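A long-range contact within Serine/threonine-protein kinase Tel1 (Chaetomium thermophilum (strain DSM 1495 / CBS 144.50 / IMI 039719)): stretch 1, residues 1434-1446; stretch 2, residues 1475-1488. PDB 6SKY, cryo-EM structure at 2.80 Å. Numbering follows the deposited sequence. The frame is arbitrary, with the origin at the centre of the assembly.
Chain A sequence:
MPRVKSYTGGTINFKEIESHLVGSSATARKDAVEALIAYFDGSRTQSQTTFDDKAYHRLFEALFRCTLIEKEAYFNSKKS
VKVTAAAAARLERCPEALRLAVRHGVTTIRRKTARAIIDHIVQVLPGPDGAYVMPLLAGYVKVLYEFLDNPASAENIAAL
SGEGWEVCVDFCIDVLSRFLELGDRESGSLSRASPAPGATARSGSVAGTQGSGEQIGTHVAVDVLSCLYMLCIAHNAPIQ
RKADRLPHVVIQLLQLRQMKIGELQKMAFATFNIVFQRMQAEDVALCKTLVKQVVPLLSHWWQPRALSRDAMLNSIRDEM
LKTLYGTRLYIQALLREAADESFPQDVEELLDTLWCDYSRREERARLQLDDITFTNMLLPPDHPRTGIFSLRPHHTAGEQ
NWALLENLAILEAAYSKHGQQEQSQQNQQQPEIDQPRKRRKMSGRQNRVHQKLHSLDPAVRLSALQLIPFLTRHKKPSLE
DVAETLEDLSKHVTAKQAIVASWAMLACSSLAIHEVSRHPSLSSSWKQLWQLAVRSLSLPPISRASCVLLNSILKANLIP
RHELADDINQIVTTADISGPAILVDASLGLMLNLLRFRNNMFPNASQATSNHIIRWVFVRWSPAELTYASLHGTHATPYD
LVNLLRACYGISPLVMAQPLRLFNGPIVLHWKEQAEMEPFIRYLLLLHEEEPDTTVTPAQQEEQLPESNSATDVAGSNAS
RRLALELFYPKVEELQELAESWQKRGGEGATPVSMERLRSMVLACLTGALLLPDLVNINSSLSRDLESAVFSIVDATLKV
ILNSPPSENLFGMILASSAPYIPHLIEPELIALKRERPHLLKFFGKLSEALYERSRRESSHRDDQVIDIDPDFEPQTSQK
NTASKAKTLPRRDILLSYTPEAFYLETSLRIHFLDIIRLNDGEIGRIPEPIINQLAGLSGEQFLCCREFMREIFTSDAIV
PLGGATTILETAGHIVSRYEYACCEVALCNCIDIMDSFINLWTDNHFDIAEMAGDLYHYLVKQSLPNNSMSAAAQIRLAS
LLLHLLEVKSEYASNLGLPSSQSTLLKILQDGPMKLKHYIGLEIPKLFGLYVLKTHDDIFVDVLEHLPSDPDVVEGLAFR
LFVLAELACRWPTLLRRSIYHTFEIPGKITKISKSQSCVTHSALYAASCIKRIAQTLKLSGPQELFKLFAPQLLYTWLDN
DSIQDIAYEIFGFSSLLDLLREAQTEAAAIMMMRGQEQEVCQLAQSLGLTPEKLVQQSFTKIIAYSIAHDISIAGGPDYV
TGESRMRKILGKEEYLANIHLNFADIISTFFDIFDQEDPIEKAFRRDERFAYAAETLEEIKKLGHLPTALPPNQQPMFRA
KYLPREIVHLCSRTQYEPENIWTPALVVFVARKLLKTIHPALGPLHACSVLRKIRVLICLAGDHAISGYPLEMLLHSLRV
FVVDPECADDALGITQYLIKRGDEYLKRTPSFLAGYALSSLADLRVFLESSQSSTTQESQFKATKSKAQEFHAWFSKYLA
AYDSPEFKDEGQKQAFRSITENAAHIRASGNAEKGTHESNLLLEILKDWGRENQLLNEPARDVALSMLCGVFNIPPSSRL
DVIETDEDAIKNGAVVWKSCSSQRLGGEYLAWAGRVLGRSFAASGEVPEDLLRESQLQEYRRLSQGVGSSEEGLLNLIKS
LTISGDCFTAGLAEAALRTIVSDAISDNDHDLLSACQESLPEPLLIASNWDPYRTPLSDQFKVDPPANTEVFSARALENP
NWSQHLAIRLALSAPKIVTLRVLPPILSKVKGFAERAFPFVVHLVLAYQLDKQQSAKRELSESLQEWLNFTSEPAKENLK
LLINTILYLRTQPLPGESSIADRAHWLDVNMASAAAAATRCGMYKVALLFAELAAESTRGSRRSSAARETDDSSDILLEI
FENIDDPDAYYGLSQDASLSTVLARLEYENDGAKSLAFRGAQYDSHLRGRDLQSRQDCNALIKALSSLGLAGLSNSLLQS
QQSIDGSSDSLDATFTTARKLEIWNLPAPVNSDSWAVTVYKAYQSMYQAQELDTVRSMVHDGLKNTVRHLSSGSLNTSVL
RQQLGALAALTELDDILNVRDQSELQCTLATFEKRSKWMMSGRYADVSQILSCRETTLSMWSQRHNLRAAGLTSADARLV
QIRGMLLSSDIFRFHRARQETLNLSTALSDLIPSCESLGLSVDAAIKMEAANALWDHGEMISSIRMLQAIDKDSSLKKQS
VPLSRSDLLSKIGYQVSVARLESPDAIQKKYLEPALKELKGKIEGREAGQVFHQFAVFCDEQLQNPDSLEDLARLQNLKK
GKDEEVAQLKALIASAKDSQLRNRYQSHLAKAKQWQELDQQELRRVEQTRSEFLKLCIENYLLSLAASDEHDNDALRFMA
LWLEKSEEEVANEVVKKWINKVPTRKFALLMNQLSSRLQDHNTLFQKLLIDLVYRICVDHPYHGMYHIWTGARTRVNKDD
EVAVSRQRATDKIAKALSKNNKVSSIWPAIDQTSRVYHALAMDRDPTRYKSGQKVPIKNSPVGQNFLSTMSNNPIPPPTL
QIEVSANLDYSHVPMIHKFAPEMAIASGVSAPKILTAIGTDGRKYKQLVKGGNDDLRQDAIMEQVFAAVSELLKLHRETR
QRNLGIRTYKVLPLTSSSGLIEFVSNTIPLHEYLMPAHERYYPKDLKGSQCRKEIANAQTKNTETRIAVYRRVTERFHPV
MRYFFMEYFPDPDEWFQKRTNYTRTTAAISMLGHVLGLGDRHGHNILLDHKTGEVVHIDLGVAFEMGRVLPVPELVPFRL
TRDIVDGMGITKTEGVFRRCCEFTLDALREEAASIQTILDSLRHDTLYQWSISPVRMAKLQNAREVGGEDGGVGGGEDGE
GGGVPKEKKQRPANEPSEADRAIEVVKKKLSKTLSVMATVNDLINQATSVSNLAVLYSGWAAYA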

# COMPACT_ATOMS: atom_id res chain seq x y z
N LEU A 1434 -14.26 8.67 -76.19
CA LEU A 1434 -15.56 8.82 -76.85
C LEU A 1434 -16.67 8.18 -76.04
O LEU A 1434 -17.74 8.78 -75.86
CB LEU A 1434 -15.50 8.23 -78.25
CG LEU A 1434 -14.83 9.10 -79.31
CD1 LEU A 1434 -14.66 8.34 -80.60
CD2 LEU A 1434 -15.64 10.35 -79.53
N LEU A 1435 -16.45 6.97 -75.55
CA LEU A 1435 -17.45 6.32 -74.71
C LEU A 1435 -17.76 7.16 -73.48
O LEU A 1435 -18.93 7.47 -73.20
CB LEU A 1435 -16.98 4.93 -74.31
CG LEU A 1435 -16.87 3.89 -75.43
CD1 LEU A 1435 -16.31 2.59 -74.90
CD2 LEU A 1435 -18.22 3.65 -76.04
N HIS A 1436 -16.72 7.53 -72.74
CA HIS A 1436 -16.91 8.27 -71.50
C HIS A 1436 -17.51 9.64 -71.73
O HIS A 1436 -18.11 10.20 -70.81
CB HIS A 1436 -15.56 8.39 -70.78
CG HIS A 1436 -15.62 9.12 -69.48
ND1 HIS A 1436 -15.43 10.48 -69.38
CD2 HIS A 1436 -15.84 8.67 -68.22
CE1 HIS A 1436 -15.53 10.84 -68.11
NE2 HIS A 1436 -15.78 9.76 -67.39
N SER A 1437 -17.38 10.20 -72.93
CA SER A 1437 -17.98 11.50 -73.21
C SER A 1437 -19.42 11.39 -73.68
O SER A 1437 -20.25 12.25 -73.34
CB SER A 1437 -17.15 12.25 -74.25
OG SER A 1437 -15.79 12.28 -73.87
N LEU A 1438 -19.75 10.37 -74.47
CA LEU A 1438 -21.13 10.18 -74.90
C LEU A 1438 -22.02 9.70 -73.77
O LEU A 1438 -23.25 9.84 -73.86
CB LEU A 1438 -21.19 9.18 -76.05
CG LEU A 1438 -20.51 9.61 -77.34
CD1 LEU A 1438 -20.38 8.44 -78.28
CD2 LEU A 1438 -21.29 10.73 -77.97
N ARG A 1439 -21.43 9.11 -72.72
CA ARG A 1439 -22.20 8.70 -71.56
C ARG A 1439 -23.01 9.84 -70.96
O ARG A 1439 -23.95 9.59 -70.20
CB ARG A 1439 -21.26 8.10 -70.51
CG ARG A 1439 -21.93 7.21 -69.49
CD ARG A 1439 -20.90 6.62 -68.56
NE ARG A 1439 -19.99 7.66 -68.09
CZ ARG A 1439 -20.23 8.44 -67.05
NH1 ARG A 1439 -21.36 8.31 -66.37
NH2 ARG A 1439 -19.35 9.36 -66.69
N VAL A 1440 -22.67 11.09 -71.29
CA VAL A 1440 -23.44 12.22 -70.80
C VAL A 1440 -24.72 12.40 -71.60
O VAL A 1440 -25.80 12.61 -71.03
CB VAL A 1440 -22.59 13.50 -70.84
CG1 VAL A 1440 -23.45 14.72 -70.57
CG2 VAL A 1440 -21.46 13.41 -69.83
N PHE A 1441 -24.62 12.31 -72.93
CA PHE A 1441 -25.80 12.48 -73.77
C PHE A 1441 -26.71 11.27 -73.73
O PHE A 1441 -27.90 11.40 -74.03
CB PHE A 1441 -25.38 12.76 -75.21
CG PHE A 1441 -24.42 13.90 -75.34
CD1 PHE A 1441 -24.82 15.19 -75.09
CD2 PHE A 1441 -23.10 13.67 -75.70
CE1 PHE A 1441 -23.94 16.24 -75.21
CE2 PHE A 1441 -22.22 14.71 -75.82
CZ PHE A 1441 -22.63 16.00 -75.57
N VAL A 1442 -26.18 10.10 -73.37
CA VAL A 1442 -27.00 8.89 -73.35
C VAL A 1442 -28.20 9.04 -72.42
O VAL A 1442 -29.26 8.45 -72.67
CB VAL A 1442 -26.12 7.68 -72.97
CG1 VAL A 1442 -26.96 6.50 -72.55
CG2 VAL A 1442 -25.24 7.30 -74.14
N VAL A 1443 -28.08 9.85 -71.38
CA VAL A 1443 -29.15 9.99 -70.40
C VAL A 1443 -29.85 11.33 -70.55
O VAL A 1443 -30.35 11.89 -69.57
CB VAL A 1443 -28.62 9.79 -68.97
CG1 VAL A 1443 -28.08 8.40 -68.80
CG2 VAL A 1443 -27.54 10.81 -68.66
N ASP A 1444 -29.86 11.87 -71.76
CA ASP A 1444 -30.57 13.11 -72.05
C ASP A 1444 -31.85 12.79 -72.80
O ASP A 1444 -31.79 12.12 -73.83
CB ASP A 1444 -29.69 14.04 -72.87
CG ASP A 1444 -30.28 15.42 -73.01
OD1 ASP A 1444 -31.10 15.81 -72.16
OD2 ASP A 1444 -29.94 16.11 -73.99
N PRO A 1445 -33.03 13.22 -72.33
CA PRO A 1445 -34.27 12.90 -73.06
C PRO A 1445 -34.26 13.33 -74.51
O PRO A 1445 -34.87 12.66 -75.35
CB PRO A 1445 -35.34 13.65 -72.25
CG PRO A 1445 -34.78 13.71 -70.88
CD PRO A 1445 -33.30 13.90 -71.05
N GLU A 1446 -33.60 14.44 -74.84
CA GLU A 1446 -33.33 14.77 -76.23
C GLU A 1446 -32.02 14.13 -76.65
O GLU A 1446 -31.14 13.88 -75.82
CB GLU A 1446 -33.27 16.28 -76.44
CG GLU A 1446 -34.40 17.04 -75.77
CD GLU A 1446 -33.97 17.67 -74.46
OE1 GLU A 1446 -32.75 17.67 -74.16
OE2 GLU A 1446 -34.85 18.18 -73.73
N GLY A 1475 -15.69 -0.27 -64.93
CA GLY A 1475 -16.18 1.02 -64.48
C GLY A 1475 -17.16 1.64 -65.45
O GLY A 1475 -18.17 2.22 -65.04
N TYR A 1476 -16.88 1.54 -66.75
CA TYR A 1476 -17.80 2.09 -67.73
C TYR A 1476 -19.14 1.39 -67.68
O TYR A 1476 -20.19 2.04 -67.74
CB TYR A 1476 -17.21 2.00 -69.13
CG TYR A 1476 -18.16 2.50 -70.18
CD1 TYR A 1476 -18.44 3.84 -70.30
CD2 TYR A 1476 -18.80 1.61 -71.03
CE1 TYR A 1476 -19.31 4.30 -71.24
CE2 TYR A 1476 -19.68 2.06 -71.98
CZ TYR A 1476 -19.93 3.41 -72.08
OH TYR A 1476 -20.81 3.87 -73.02
N ALA A 1477 -19.14 0.06 -67.56
CA ALA A 1477 -20.37 -0.69 -67.47
C ALA A 1477 -21.16 -0.32 -66.22
O ALA A 1477 -22.37 -0.11 -66.28
CB ALA A 1477 -20.06 -2.19 -67.47
N LEU A 1478 -20.48 -0.23 -65.08
CA LEU A 1478 -21.16 0.14 -63.85
C LEU A 1478 -21.81 1.51 -63.98
O LEU A 1478 -23.00 1.67 -63.69
CB LEU A 1478 -20.18 0.11 -62.68
CG LEU A 1478 -20.69 0.59 -61.33
CD1 LEU A 1478 -21.98 -0.10 -60.98
CD2 LEU A 1478 -19.64 0.30 -60.29
N SER A 1479 -21.04 2.51 -64.42
CA SER A 1479 -21.58 3.86 -64.53
C SER A 1479 -22.72 3.93 -65.53
O SER A 1479 -23.74 4.58 -65.29
CB SER A 1479 -20.48 4.84 -64.92
OG SER A 1479 -19.40 4.78 -64.00
N SER A 1480 -22.58 3.24 -66.66
CA SER A 1480 -23.59 3.31 -67.71
C SER A 1480 -24.87 2.63 -67.28
O SER A 1480 -25.97 3.17 -67.46
CB SER A 1480 -23.05 2.68 -68.99
OG SER A 1480 -23.90 2.96 -70.08
N LEU A 1481 -24.77 1.43 -66.69
CA LEU A 1481 -25.95 0.73 -66.22
C LEU A 1481 -26.65 1.51 -65.11
O LEU A 1481 -27.88 1.57 -65.07
CB LEU A 1481 -25.57 -0.66 -65.75
CG LEU A 1481 -25.08 -1.59 -66.85
CD1 LEU A 1481 -24.48 -2.85 -66.26
CD2 LEU A 1481 -26.20 -1.93 -67.80
N ALA A 1482 -25.88 2.14 -64.22
CA ALA A 1482 -26.48 2.95 -63.17
C ALA A 1482 -27.25 4.13 -63.76
O ALA A 1482 -28.41 4.37 -63.39
CB ALA A 1482 -25.41 3.43 -62.21
N ASP A 1483 -26.62 4.87 -64.67
CA ASP A 1483 -27.29 6.04 -65.24
C ASP A 1483 -28.48 5.65 -66.10
O ASP A 1483 -29.46 6.40 -66.16
CB ASP A 1483 -26.31 6.88 -66.04
CG ASP A 1483 -25.54 7.86 -65.18
OD1 ASP A 1483 -25.70 7.81 -63.94
OD2 ASP A 1483 -24.80 8.70 -65.73
N LEU A 1484 -28.44 4.49 -66.75
CA LEU A 1484 -29.61 4.03 -67.49
C LEU A 1484 -30.74 3.66 -66.55
O LEU A 1484 -31.88 4.10 -66.73
CB LEU A 1484 -29.24 2.84 -68.38
CG LEU A 1484 -28.47 3.22 -69.64
CD1 LEU A 1484 -28.13 1.99 -70.45
CD2 LEU A 1484 -29.28 4.20 -70.46
N ARG A 1485 -30.44 2.85 -65.52
CA ARG A 1485 -31.47 2.48 -64.56
C ARG A 1485 -32.11 3.70 -63.92
O ARG A 1485 -33.30 3.67 -63.59
CB ARG A 1485 -30.88 1.56 -63.50
CG ARG A 1485 -31.90 1.05 -62.50
CD ARG A 1485 -33.00 0.26 -63.19
NE ARG A 1485 -32.53 -1.05 -63.62
CZ ARG A 1485 -33.23 -1.85 -64.42
NH1 ARG A 1485 -34.41 -1.48 -64.88
NH2 ARG A 1485 -32.73 -3.03 -64.76
N VAL A 1486 -31.34 4.77 -63.72
CA VAL A 1486 -31.95 6.01 -63.25
C VAL A 1486 -32.77 6.66 -64.36
O VAL A 1486 -33.84 7.23 -64.11
CB VAL A 1486 -30.88 6.96 -62.70
CG1 VAL A 1486 -31.49 8.30 -62.34
CG2 VAL A 1486 -30.22 6.36 -61.48
N PHE A 1487 -32.29 6.57 -65.60
CA PHE A 1487 -32.98 7.21 -66.72
C PHE A 1487 -34.29 6.52 -67.05
O PHE A 1487 -35.22 7.17 -67.55
CB PHE A 1487 -32.06 7.23 -67.94
CG PHE A 1487 -32.70 7.77 -69.18
CD1 PHE A 1487 -33.10 9.09 -69.26
CD2 PHE A 1487 -32.87 6.96 -70.29
CE1 PHE A 1487 -33.68 9.58 -70.41
CE2 PHE A 1487 -33.44 7.45 -71.44
CZ PHE A 1487 -33.85 8.76 -71.50
N LEU A 1488 -34.40 5.23 -66.80
CA LEU A 1488 -35.61 4.48 -67.10
C LEU A 1488 -36.62 4.61 -65.97
O LEU A 1488 -36.55 5.53 -65.16
CB LEU A 1488 -35.27 3.02 -67.34
CG LEU A 1488 -34.25 2.77 -68.44
CD1 LEU A 1488 -34.01 1.30 -68.64
CD2 LEU A 1488 -34.71 3.42 -69.72

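The two stretches pack as nearly parallel helices, with their N-to-C directions 9° apart and their axes 10.8 Å apart at closest approach. The backbones draw closer along the contact, but the register slips: the CA atoms of His1436 and Tyr1476 lie 7.3 Å apart, those of Arg1439 and Ser1480 6.8 Å, and those of Val1443 and Phe1487 6.0 Å, so that the second helix advances eleven residues where the first stretch advances seven. The second helix, already under way at Gly1475, continues through Phe1487, whereas the first stretch leads into a type I beta turn from Phe1441 to Asp1444, closed by a hydrogen bond from Asp1444 N to Phe1441 O (3.0 Å). The chain beyond this turn remains within reach of Phe1487. No hydrogen bond crosses between the stretches; side-chain packing and one salt bridge make up the contact, which buries 573 Å² in total.

The polar element is the salt bridge between Arg1439 NH1 and Asp1483 OD2, at 3.5 Å a rather long pairing of opposite charges. The carboxylate oxygen lies at the edge of the guanidinium, near its plane, while Ser1479 CB covers one face, 3.9 Å from Arg1439 NH1. Ser1479 OG is directed to its own helix, donating a hydrogen bond to Gly1475 O (3.0 Å). Arg1439 also acts as a knob, its side chain seated among Tyr1476, Ser1479, Ser1480 and Asp1483. Its aliphatic portion contributes to the packing, with Arg1439 CD 3.9 Å from Tyr1476 CE1, so that one residue combines charge pairing with van der Waals contact.

Aromatic contacts flank this centre along the helices. Leu1435 CB lies over one face of the Tyr1476 ring, 4.3 Å from the centroid and 27° off the ring normal, a CH-pi arrangement that directs aliphatic hydrogens at the pi cloud. The same ring approaches the first helix's backbone, with Tyr1476 CE1 3.7 Å from Leu1435 O. Near the other end, Phe1487 has Val1443 CA and Val1442 O over one face. Pro1445 N approaches this ring obliquely, 4.2 Å from Phe1487 CE1, and Pro1445 CG makes an apolar contact with Phe1487 CE1 at 4.3 Å.

Aliphatic packing completes the contact around the turn. Val1442 CG1 meets Leu1484 CD2 at 3.9 Å; the CA-to-CB bond of Leu1484 points sideways, but the end of its side chain comes nearer to the first stretch. Val1443 CG1 lies 3.6 Å from both Asp1483 O and Asp1483 CB, and 4.2 Å from Phe1487 CB. This methyl thus packs against successive turns of the second helix, where the matched CA atoms come closest.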